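Local structure of endo-1,4-beta-xylanase (Bacteroides thetaiotaomicron VPI-5482, 3KST) at residues A46-C52 and R63-S69; K90-F96 and M159-M164; W124-D130 and Y144-T149; D150-I154 and K187-P192. The protein probably hydrolyses O-glycosidic bonds in xylan or related plant polysaccharides, as a calcium-containing member of glycoside hydrolase family 43. One frame throughout, in Å; residues are numbered along the deposited sequence. Where two conformers were deposited one is given.

In the fold
The four contacts lie around a calcium-centred propeller and are all partly buried. Contacts 1 and 3 each join the two strands of one antiparallel hairpin, whereas contacts 2 and 4 tie neighbouring sheets together. Contact 1 is mostly backbone ladder and hydrogen bonds from a glutamine amide, and its Phe-50 and Leu-68 pack on Leu-95 in the strand of contact 2. Contact 2 is apolar inside, with a lysine at its outer margin. Contacts 3 and 4 share a sheet through strands 141-148 and 152-158; each has a salt bridge at its outer end and a predicted catalytic-site residue, Asp-130 or Glu-190, at its buried end, where Asp-130 OD2 accepts from Gly-191 N.

Contact 1 of 4, residues A46-C52 and R63-S69; sequences AGEGFAC and REGQALS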
# COMPACT_ATOMS: atom_id res chain seq x y z
N ALA A 46 5.71 12.63 -15.91
CA ALA A 46 7.06 13.15 -16.15
C ALA A 46 8.14 12.10 -15.90
O ALA A 46 9.13 12.36 -15.18
CB ALA A 46 7.28 14.41 -15.32
N GLY A 47 7.94 10.92 -16.50
CA GLY A 47 8.88 9.80 -16.46
C GLY A 47 8.66 8.79 -15.36
O GLY A 47 7.67 8.84 -14.64
N GLU A 48 9.60 7.85 -15.25
CA GLU A 48 9.57 6.79 -14.23
C GLU A 48 9.55 7.43 -12.83
O GLU A 48 10.15 8.50 -12.60
CB GLU A 48 10.81 5.86 -14.37
CG GLU A 48 10.92 5.05 -15.68
CD GLU A 48 10.10 3.77 -15.73
OE1 GLU A 48 9.80 3.17 -14.68
OE2 GLU A 48 9.78 3.31 -16.85
N GLY A 49 8.85 6.77 -11.91
CA GLY A 49 8.74 7.21 -10.53
C GLY A 49 7.31 7.20 -10.02
O GLY A 49 6.59 6.24 -10.26
N PHE A 50 6.92 8.23 -9.26
CA PHE A 50 5.58 8.28 -8.68
C PHE A 50 4.97 9.65 -8.82
O PHE A 50 5.66 10.67 -8.67
CB PHE A 50 5.55 7.85 -7.20
CG PHE A 50 6.20 6.53 -6.95
CD1 PHE A 50 5.63 5.34 -7.43
CD2 PHE A 50 7.42 6.45 -6.28
CE1 PHE A 50 6.23 4.12 -7.25
CE2 PHE A 50 8.03 5.22 -6.09
CZ PHE A 50 7.42 4.05 -6.57
N ALA A 51 3.67 9.65 -9.11
CA ALA A 51 2.88 10.87 -9.11
C ALA A 51 2.31 11.07 -7.72
O ALA A 51 2.33 10.18 -6.87
CB ALA A 51 1.72 10.76 -10.13
N CYS A 52 1.80 12.28 -7.51
CA CYS A 52 1.05 12.67 -6.31
C CYS A 52 -0.29 13.23 -6.78
O CYS A 52 -0.30 14.05 -7.67
CB CYS A 52 1.75 13.76 -5.50
SG CYS A 52 0.76 14.33 -4.10
N ARG A 63 -3.94 16.49 -9.88
CA ARG A 63 -2.51 16.15 -9.91
C ARG A 63 -1.69 17.23 -9.24
O ARG A 63 -1.92 18.42 -9.45
CB ARG A 63 -1.99 15.96 -11.32
CG ARG A 63 -2.40 14.67 -11.92
CD ARG A 63 -1.84 14.58 -13.32
NE ARG A 63 -2.08 13.27 -13.90
CZ ARG A 63 -1.38 12.16 -13.61
NH1 ARG A 63 -0.41 12.17 -12.69
NH2 ARG A 63 -1.68 11.04 -14.25
N GLU A 64 -0.76 16.79 -8.40
CA GLU A 64 0.17 17.71 -7.75
C GLU A 64 1.53 17.75 -8.42
O GLU A 64 2.28 18.71 -8.22
CB GLU A 64 0.29 17.37 -6.27
CG GLU A 64 -0.98 17.63 -5.47
CD GLU A 64 -1.35 19.09 -5.34
OE1 GLU A 64 -0.52 19.99 -5.57
OE2 GLU A 64 -2.52 19.33 -4.99
N GLY A 65 1.84 16.76 -9.26
CA GLY A 65 3.13 16.68 -9.91
C GLY A 65 3.76 15.31 -9.75
O GLY A 65 3.09 14.32 -9.39
N GLN A 66 5.05 15.28 -10.03
CA GLN A 66 5.83 14.04 -9.95
C GLN A 66 6.53 13.98 -8.58
O GLN A 66 7.59 14.59 -8.42
CB GLN A 66 6.85 14.03 -11.06
CG GLN A 66 7.67 12.75 -11.18
CD GLN A 66 7.16 11.73 -12.20
OE1 GLN A 66 6.29 12.00 -13.04
NE2 GLN A 66 7.77 10.55 -12.17
N ALA A 67 5.93 13.26 -7.63
CA ALA A 67 6.45 13.07 -6.27
C ALA A 67 7.91 12.59 -6.28
O ALA A 67 8.74 13.10 -5.50
CB ALA A 67 5.59 12.06 -5.47
N LEU A 68 8.19 11.60 -7.13
CA LEU A 68 9.54 11.05 -7.25
C LEU A 68 9.90 10.81 -8.71
O LEU A 68 9.11 10.23 -9.46
CB LEU A 68 9.68 9.78 -6.40
CG LEU A 68 10.99 8.99 -6.47
CD1 LEU A 68 11.29 8.40 -5.10
CD2 LEU A 68 10.98 7.91 -7.55
N SER A 69 11.08 11.29 -9.10
CA SER A 69 11.64 11.12 -10.44
C SER A 69 12.77 10.06 -10.29
O SER A 69 13.54 10.04 -9.29
CB SER A 69 12.18 12.44 -10.99
OG SER A 69 11.16 13.45 -11.05
O HOH W 1 10.12 14.19 -13.40
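The ring of Phe-50 and the side chain of Leu-68 lie side by side and point the same way, Leu-68 CB approaching ring atom CD2 of Phe-50 obliquely at 4.0 Å; Leu-95 of strand 92-99 packs against both. At the far end the guanidinium of Arg-63 takes the methyl of Ala-51 at its edge, near its plane, while NE forms a salt bridge with Glu-18 and NH2 donates to Gly-43 O. The third flat group, the amide of Gln-66, makes three hydrogen bonds. Its CG is anti to the backbone N (chi1 -175°), and a bend at chi2 (96°) turns the amide toward the loop 46-48. There OE1 accepts from Ala-46 N at 3.0 Å, and NE2 donates to Gly-47 O at 3.0 Å, standing above that carbonyl plane instead of on a lone pair. NE2 also donates to Leu-68 O at 3.0 Å, and both acceptors sit slightly out of the amide plane, so the three bonds fix its rotation. Leu-68 O is gripped twice, since Phe-50 N donates to it as well. Gly-49 slips in beside it, its CA 3.2 Å from Leu-68 O, where a beta carbon would collide. A water links Ala-46 O with Ser-69 OG. Further along, Cys-52 O receives Glu-64 N at 2.9 Å, and Cys-52 SG rests on Glu-64 CB. Ala-67 and Leu-68 both face Phe-50, and of these two Leu-68 N makes the bond to Phe-50 O. This is a classic beta bulge in the antiparallel hairpin of strands 49-55 and 60-69, part of a blade of the five-bladed propeller known from family 43 glycosidases.

Contact 2 of 4, residues K90-F96 and M159-M164; sequences KKKFYLF and MTDDLM
Lys-90 reaches over to the turn at 160-163 with a chain bent at chi2 (-63°) and otherwise extended, and its NZ donates to Asp-161 O at 2.8 Å. The ammonium stands well above that carbonyl plane. Lys-90 NZ is 6.7 Å from Asp-161 OD1, and the Asp-162 carboxylate is no nearer, so within this contact the lysine is held by a backbone oxygen. With an alanine here, Asp-161 O is likely to lose this donor and the flank of Leu-163 its cover from the lysine CE. Four residues on, Tyr-94 presents a ring face to Leu-163: CD1 of the leucine sits 4.2 Å from the centroid of the Tyr-94 ring, close to the normal, in a CH-pi contact offset toward the rim. At the ring's edge a water joins Tyr-94 OH to Asp-162 O. Phe-96 comes next on the same side of strand 92-99. Its CZ points at Leu-163 O, 3.4 Å away and near the ring plane, while SE of Met-159, a selenomethionine, lies obliquely 3.7 Å from Phe-96 CE2, a Met-aromatic contact. The opposing loop is shaped by a type I turn from Thr-160 to Leu-163 and by an Asx turn, in which Asp-162 OD1 accepts from Met-164 N and, from the opposite face, from Thr-160 OG1. Met-159 and Leu-163 also pack on Pro-141, placing the loop between strands 141-148 and 92-99. Chemically, polar bonds gather at the outer margin around an apolar interior, where Leu-163 O is buried without a hydrogen-bonding partner in the model; the C-H edge of Phe-96 may offer it weak electrostatic compensation.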
# COMPACT_ATOMS: atom_id res chain seq x y z
N LYS A 90 10.72 12.92 13.06
CA LYS A 90 11.67 13.58 12.14
C LYS A 90 11.21 14.89 11.51
O LYS A 90 12.01 15.54 10.83
CB LYS A 90 12.03 12.64 10.98
CG LYS A 90 12.26 11.17 11.33
CD LYS A 90 13.42 10.99 12.24
CE LYS A 90 13.73 9.54 12.43
NZ LYS A 90 14.94 9.42 13.24
N LYS A 91 9.93 15.24 11.68
CA LYS A 91 9.28 16.43 11.06
C LYS A 91 9.55 16.58 9.56
O LYS A 91 9.98 17.64 9.06
CB LYS A 91 9.54 17.72 11.87
CG LYS A 91 8.93 17.63 13.26
CD LYS A 91 9.03 18.95 14.00
CE LYS A 91 8.25 18.92 15.30
NZ LYS A 91 6.78 18.80 15.09
N LYS A 92 9.29 15.47 8.85
CA LYS A 92 9.59 15.31 7.43
C LYS A 92 8.75 14.14 6.86
O LYS A 92 8.36 13.23 7.60
CB LYS A 92 11.08 14.99 7.31
CG LYS A 92 11.74 15.22 5.97
CD LYS A 92 13.26 14.99 5.99
CE LYS A 92 14.01 15.94 6.96
NZ LYS A 92 15.48 15.76 6.86
N PHE A 93 8.51 14.18 5.55
CA PHE A 93 7.78 13.12 4.84
C PHE A 93 8.75 12.03 4.35
O PHE A 93 9.82 12.32 3.84
CB PHE A 93 6.96 13.69 3.68
CG PHE A 93 5.95 14.70 4.12
CD1 PHE A 93 6.32 16.04 4.31
CD2 PHE A 93 4.64 14.31 4.40
CE1 PHE A 93 5.40 16.98 4.75
CE2 PHE A 93 3.71 15.26 4.86
CZ PHE A 93 4.09 16.59 5.02
N TYR A 94 8.35 10.76 4.51
CA TYR A 94 9.12 9.61 4.05
C TYR A 94 8.30 8.83 3.02
O TYR A 94 7.14 8.52 3.28
CB TYR A 94 9.51 8.71 5.23
CG TYR A 94 10.67 9.28 6.06
CD1 TYR A 94 10.53 10.49 6.76
CD2 TYR A 94 11.91 8.63 6.14
CE1 TYR A 94 11.60 11.03 7.49
CE2 TYR A 94 12.98 9.16 6.91
CZ TYR A 94 12.79 10.36 7.59
OH TYR A 94 13.79 10.94 8.33
N LEU A 95 8.90 8.58 1.85
CA LEU A 95 8.33 7.76 0.79
C LEU A 95 9.08 6.42 0.77
O LEU A 95 10.27 6.38 0.49
CB LEU A 95 8.48 8.46 -0.58
CG LEU A 95 8.27 7.66 -1.86
CD1 LEU A 95 6.88 7.10 -1.85
CD2 LEU A 95 8.60 8.51 -3.11
N PHE A 96 8.35 5.33 1.03
CA PHE A 96 8.88 3.98 0.99
C PHE A 96 8.35 3.34 -0.29
O PHE A 96 7.17 3.45 -0.59
CB PHE A 96 8.47 3.19 2.23
CG PHE A 96 9.30 3.51 3.42
CD1 PHE A 96 9.08 4.67 4.17
CD2 PHE A 96 10.38 2.69 3.75
CE1 PHE A 96 9.92 4.96 5.27
CE2 PHE A 96 11.18 2.98 4.84
CZ PHE A 96 10.96 4.10 5.59
N MSE A 159 13.22 -1.52 11.95
CA MSE A 159 14.10 -0.57 11.26
C MSE A 159 15.04 0.09 12.27
O MSE A 159 14.78 0.11 13.47
CB MSE A 159 13.33 0.56 10.54
CG MSE A 159 12.31 0.10 9.52
SE MSE A 159 12.05 1.40 8.11
CE MSE A 159 13.62 0.99 7.11
N THR A 160 16.14 0.65 11.76
CA THR A 160 17.00 1.50 12.59
C THR A 160 16.24 2.82 12.91
O THR A 160 15.17 3.10 12.33
CB THR A 160 18.35 1.75 11.90
OG1 THR A 160 18.13 2.29 10.60
CG2 THR A 160 19.14 0.43 11.73
N ASP A 161 16.82 3.64 13.79
CA ASP A 161 16.21 4.90 14.23
C ASP A 161 16.02 5.88 13.07
O ASP A 161 15.04 6.61 13.04
CB ASP A 161 17.09 5.62 15.30
CG ASP A 161 17.27 4.81 16.61
OD1 ASP A 161 16.35 4.09 17.06
OD2 ASP A 161 18.35 4.94 17.24
N ASP A 162 16.94 5.87 12.10
CA ASP A 162 16.88 6.80 10.94
C ASP A 162 15.92 6.34 9.84
O ASP A 162 15.83 7.02 8.82
CB ASP A 162 18.30 7.11 10.37
CG ASP A 162 19.02 5.90 9.77
OD1 ASP A 162 18.48 4.79 9.69
OD2 ASP A 162 20.16 6.08 9.27
N LEU A 163 15.28 5.17 9.99
CA LEU A 163 14.34 4.63 8.99
C LEU A 163 14.96 4.30 7.60
O LEU A 163 14.22 4.14 6.58
CB LEU A 163 13.12 5.59 8.86
CG LEU A 163 12.40 6.11 10.13
CD1 LEU A 163 11.15 6.96 9.85
CD2 LEU A 163 12.01 4.94 11.02
N MSE A 164 16.30 4.16 7.58
CA MSE A 164 17.09 3.96 6.38
C MSE A 164 17.54 2.49 6.22
O MSE A 164 17.92 2.08 5.15
CB MSE A 164 18.31 4.91 6.47
CG MSE A 164 18.84 5.41 5.17
SE MSE A 164 17.80 6.88 4.40
CE MSE A 164 16.15 6.70 5.42
O HOH W 2 16.16 9.62 8.53

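Contact 3 of 4, residues W124-D130 and Y144-T149; sequences WSEKSID and YFVRFT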
# COMPACT_ATOMS: atom_id res chain seq x y z
N TRP A 124 18.32 -2.51 1.74
CA TRP A 124 19.19 -3.70 1.82
C TRP A 124 19.33 -4.32 0.42
O TRP A 124 18.58 -3.97 -0.51
CB TRP A 124 18.68 -4.67 2.90
CG TRP A 124 17.49 -5.52 2.53
CD1 TRP A 124 16.39 -5.16 1.77
CD2 TRP A 124 17.23 -6.84 2.99
NE1 TRP A 124 15.52 -6.20 1.69
CE2 TRP A 124 15.99 -7.24 2.44
CE3 TRP A 124 17.94 -7.75 3.79
CZ2 TRP A 124 15.44 -8.52 2.68
CZ3 TRP A 124 17.40 -9.01 4.03
CH2 TRP A 124 16.16 -9.38 3.47
N SER A 125 20.23 -5.29 0.28
CA SER A 125 20.57 -5.87 -1.03
C SER A 125 19.66 -6.93 -1.63
O SER A 125 19.66 -7.10 -2.85
CB SER A 125 22.00 -6.41 -1.00
OG SER A 125 22.14 -7.48 -0.08
N GLU A 126 18.92 -7.67 -0.79
CA GLU A 126 18.04 -8.74 -1.30
C GLU A 126 16.82 -8.15 -1.98
O GLU A 126 16.21 -7.23 -1.43
CB GLU A 126 17.52 -9.65 -0.18
CG GLU A 126 16.76 -10.90 -0.71
CD GLU A 126 16.38 -11.88 0.39
OE1 GLU A 126 17.24 -12.22 1.23
OE2 GLU A 126 15.20 -12.31 0.44
N LYS A 127 16.44 -8.77 -3.11
CA LYS A 127 15.24 -8.40 -3.86
C LYS A 127 14.01 -8.43 -2.93
O LYS A 127 13.82 -9.35 -2.13
CB LYS A 127 14.99 -9.32 -5.05
CG LYS A 127 15.89 -9.14 -6.25
CD LYS A 127 15.40 -9.99 -7.42
CE LYS A 127 16.45 -10.11 -8.52
NZ LYS A 127 15.97 -10.84 -9.73
N SER A 128 13.19 -7.39 -3.02
CA SER A 128 12.05 -7.23 -2.14
C SER A 128 11.19 -6.12 -2.65
O SER A 128 11.69 -5.19 -3.26
CB SER A 128 12.46 -7.00 -0.65
OG SER A 128 13.66 -6.23 -0.48
N ILE A 129 9.90 -6.20 -2.33
CA ILE A 129 8.94 -5.20 -2.76
C ILE A 129 7.86 -4.94 -1.71
O ILE A 129 7.80 -5.59 -0.64
CB ILE A 129 8.27 -5.65 -4.09
CG1 ILE A 129 7.55 -6.99 -3.92
CG2 ILE A 129 9.30 -5.69 -5.24
CD1 ILE A 129 6.79 -7.44 -5.14
N ASP A 130 6.99 -3.97 -2.03
CA ASP A 130 5.77 -3.71 -1.25
C ASP A 130 5.96 -3.27 0.23
O ASP A 130 5.26 -3.69 1.14
CB ASP A 130 4.77 -4.90 -1.36
CG ASP A 130 4.31 -5.15 -2.77
OD1 ASP A 130 4.84 -4.54 -3.70
OD2 ASP A 130 3.36 -5.95 -2.93
N TYR A 144 7.26 -3.86 6.88
CA TYR A 144 6.66 -5.04 6.28
C TYR A 144 7.00 -4.95 4.80
O TYR A 144 6.99 -3.86 4.23
CB TYR A 144 5.15 -5.09 6.52
CG TYR A 144 4.87 -5.11 8.00
CD1 TYR A 144 4.87 -3.92 8.73
CD2 TYR A 144 4.70 -6.31 8.69
CE1 TYR A 144 4.70 -3.92 10.12
CE2 TYR A 144 4.51 -6.32 10.09
CZ TYR A 144 4.51 -5.12 10.79
OH TYR A 144 4.34 -5.08 12.15
N PHE A 145 7.37 -6.08 4.20
CA PHE A 145 7.80 -6.15 2.81
C PHE A 145 7.78 -7.60 2.39
O PHE A 145 7.70 -8.49 3.25
CB PHE A 145 9.21 -5.54 2.65
CG PHE A 145 10.24 -6.13 3.55
CD1 PHE A 145 10.43 -5.61 4.84
CD2 PHE A 145 11.07 -7.17 3.12
CE1 PHE A 145 11.38 -6.14 5.69
CE2 PHE A 145 12.04 -7.70 3.98
CZ PHE A 145 12.19 -7.17 5.26
N VAL A 146 7.84 -7.82 1.08
CA VAL A 146 7.80 -9.15 0.47
C VAL A 146 9.18 -9.63 0.13
O VAL A 146 9.95 -8.87 -0.48
CB VAL A 146 7.03 -9.13 -0.89
CG1 VAL A 146 7.26 -10.43 -1.73
CG2 VAL A 146 5.52 -8.87 -0.64
N ARG A 147 9.53 -10.85 0.55
CA ARG A 147 10.74 -11.52 0.07
C ARG A 147 10.23 -12.70 -0.76
O ARG A 147 9.16 -13.28 -0.48
CB ARG A 147 11.62 -12.04 1.19
CG ARG A 147 12.12 -10.97 2.14
CD ARG A 147 12.84 -11.60 3.33
NE ARG A 147 14.04 -12.33 2.97
CZ ARG A 147 14.69 -13.19 3.77
NH1 ARG A 147 14.25 -13.48 4.99
NH2 ARG A 147 15.79 -13.80 3.32
N PHE A 148 11.04 -13.09 -1.73
CA PHE A 148 10.71 -14.18 -2.65
C PHE A 148 11.32 -15.47 -2.09
O PHE A 148 12.24 -16.06 -2.66
CB PHE A 148 11.21 -13.84 -4.06
CG PHE A 148 10.78 -12.48 -4.50
CD1 PHE A 148 9.47 -12.25 -4.90
CD2 PHE A 148 11.67 -11.42 -4.47
CE1 PHE A 148 9.07 -10.98 -5.30
CE2 PHE A 148 11.28 -10.16 -4.85
CZ PHE A 148 9.98 -9.93 -5.27
N THR A 149 10.80 -15.89 -0.94
CA THR A 149 11.31 -17.04 -0.20
C THR A 149 10.51 -18.32 -0.39
O THR A 149 11.06 -19.41 -0.23
CB THR A 149 11.41 -16.73 1.30
OG1 THR A 149 10.15 -16.24 1.80
CG2 THR A 149 12.50 -15.67 1.54
O HOH W 3 13.65 -12.10 -1.94
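Ile-129 and Val-146 form an antiparallel hydrogen-bonded pair, with Val-146 N to Ile-129 O at 2.8 Å and nearly straight (172°), and the return bond from Ile-129 N to Val-146 O longer at 3.2 Å. Their side chains run alongside each other, CG1 of Ile-129 on CB of Val-146; the side chain of Phe-148 crosses that of Ile-129 at about a right angle, its CZ against Ile-129 CG1 and its CE2 against Lys-127 CB. Nearer the loop, a bend at chi3 (64°) swings Arg-147 round to grip Glu-126 side-on: NE donates to OE2 of Glu-126 at 2.8 Å, and NH2 to OE1 of Glu-126, on its syn lone pair, at 3.0 Å. The two planes are 50° apart, and NE meets OE2 from above the carboxylate. A leucine in place of the arginine would probably leave the Glu-126 carboxylate without its charged mate, held on this side by little more than a water. These residues close the open end of the hairpin formed by strands 129-135 and 141-148, in one blade of the family 43 propeller. Trp-124 meets the same arginine with CH2, 3.7 Å from Arg-147 NE and over one guanidinium face; the nitrogen in turn lies at the indole edge, while Trp-155 makes a cation-pi contact with the arginine. Trp-124 NE1 donates to Ser-128 OG, which in turn donates to Glu-126 O; these bonds hold the indole, whose CZ2 packs obliquely 3.7 Å from Phe-145 CE2. That water ties Glu-126 OE2 and Lys-127 O to Phe-148 N. At the buried end, Asp-130, predicted to tune and orient the catalytic acid, rests CB on Val-146 CG2 and accepts from Gly-191 N through OD2.

Contact 4 of 4, residues D150-I154 and K187-P192; sequences DGNVI and KVAEGP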
# COMPACT_ATOMS: atom_id res chain seq x y z
N ASP A 150 9.22 -18.19 -0.69
CA ASP A 150 8.34 -19.37 -0.91
C ASP A 150 7.10 -18.79 -1.55
O ASP A 150 6.02 -18.67 -0.92
CB ASP A 150 8.03 -20.07 0.40
CG ASP A 150 7.30 -21.39 0.21
OD1 ASP A 150 7.01 -21.80 -0.94
OD2 ASP A 150 7.07 -22.05 1.24
N GLY A 151 7.30 -18.42 -2.80
CA GLY A 151 6.42 -17.54 -3.52
C GLY A 151 6.74 -16.15 -2.98
O GLY A 151 7.80 -15.91 -2.32
N ASN A 152 5.83 -15.21 -3.22
CA ASN A 152 5.92 -13.92 -2.57
C ASN A 152 5.42 -14.11 -1.14
O ASN A 152 4.26 -14.50 -0.95
CB ASN A 152 5.04 -12.86 -3.25
CG ASN A 152 5.52 -12.45 -4.62
OD1 ASN A 152 6.36 -13.10 -5.27
ND2 ASN A 152 4.98 -11.33 -5.08
N VAL A 153 6.30 -13.86 -0.16
CA VAL A 153 6.00 -13.98 1.28
C VAL A 153 6.23 -12.65 1.99
O VAL A 153 7.25 -11.98 1.77
CB VAL A 153 6.86 -15.09 1.91
CG1 VAL A 153 6.57 -15.25 3.42
CG2 VAL A 153 6.58 -16.38 1.19
N ILE A 154 5.27 -12.27 2.83
CA ILE A 154 5.36 -11.06 3.62
C ILE A 154 6.22 -11.32 4.87
O ILE A 154 5.92 -12.20 5.68
CB ILE A 154 3.98 -10.52 4.03
CG1 ILE A 154 3.19 -10.17 2.75
CG2 ILE A 154 4.15 -9.27 4.94
CD1 ILE A 154 1.73 -9.72 2.99
N LYS A 187 1.84 -18.31 -6.23
CA LYS A 187 1.93 -18.43 -4.76
C LYS A 187 2.38 -17.04 -4.32
O LYS A 187 3.57 -16.73 -4.35
CB LYS A 187 2.92 -19.53 -4.39
CG LYS A 187 2.94 -19.81 -2.92
CD LYS A 187 3.86 -20.97 -2.55
CE LYS A 187 3.74 -21.27 -1.08
NZ LYS A 187 4.43 -22.50 -0.62
N VAL A 188 1.41 -16.21 -3.95
CA VAL A 188 1.63 -14.78 -3.68
C VAL A 188 0.84 -14.24 -2.50
O VAL A 188 -0.38 -14.38 -2.50
CB VAL A 188 1.22 -13.93 -4.94
CG1 VAL A 188 1.31 -12.40 -4.67
CG2 VAL A 188 2.05 -14.32 -6.18
N ALA A 189 1.54 -13.66 -1.53
CA ALA A 189 0.97 -12.92 -0.40
C ALA A 189 1.81 -11.63 -0.47
O ALA A 189 3.06 -11.68 -0.53
CB ALA A 189 1.19 -13.65 0.90
N GLU A 190 1.15 -10.48 -0.54
CA GLU A 190 1.86 -9.22 -0.77
C GLU A 190 1.01 -8.02 -0.40
O GLU A 190 -0.08 -8.18 0.17
CB GLU A 190 2.29 -9.13 -2.25
CG GLU A 190 1.13 -9.03 -3.27
CD GLU A 190 1.58 -9.00 -4.74
OE1 GLU A 190 2.74 -9.38 -5.05
OE2 GLU A 190 0.76 -8.60 -5.59
N GLY A 191 1.53 -6.82 -0.72
CA GLY A 191 0.87 -5.56 -0.44
C GLY A 191 0.42 -5.43 1.01
O GLY A 191 -0.74 -5.14 1.25
N PRO A 192 1.33 -5.68 1.98
CA PRO A 192 0.97 -5.53 3.39
C PRO A 192 0.53 -4.12 3.85
O PRO A 192 0.96 -3.10 3.30
CB PRO A 192 2.28 -5.93 4.12
CG PRO A 192 3.32 -5.53 3.20
CD PRO A 192 2.78 -5.90 1.84
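Asn-152 carries CG beside its backbone N (chi1 -69°), and Glu-190 holds CG between its N and carbonyl carbon (chi1 66°) with the chain extended beyond; together these torsions bring Asn-152 ND2 to 3.0 Å from Glu-190 OE1. The bond is bent at the hydrogen, yet OE1 lies close to the amide plane and is met almost straight along its C-O bond. Glu-190 is the predicted proton donor. Its OE2 is hydrogen-bonded to Tyr-215 OH, and Asp-130 lies beside it. Between the strands, the backbones meet at one bridge: Asn-152 N donates to Lys-187 O at 2.9 Å, and Ala-189 N to Asn-152 O at 2.9 Å. Beyond it the strands splay, their short axes 46° apart, and side chains take over. Ile-154 fills the widening angle, with CD1 3.7 Å from Glu-190 N and CG2 3.9 Å from Pro-192 CB. At the outer end Lys-187 stretches its extended chain past Gly-151, whose CA sits 3.1 Å from Lys-187 O where a beta carbon would clash. The lysine NZ donates to Asp-150 OD1 at 2.7 Å, from above the carboxylate plane, in a salt bridge; Lys-176 takes OD2 of the same aspartate, which is thus shared by two lysines. The contact joins strands 152-158 and 189-197, which belong to adjacent four-stranded sheets of the propeller. Chemically, charge pairing sits at the outer margin and a side-chain amide hydrogen bond at the predicted active site: with OE1 held by Asn-152 and OE2 by Tyr-215, the Glu-190 carboxylate is likely to be restrained in rotation, consistent with Asn-152 positioning the predicted catalytic acid as a second-shell residue.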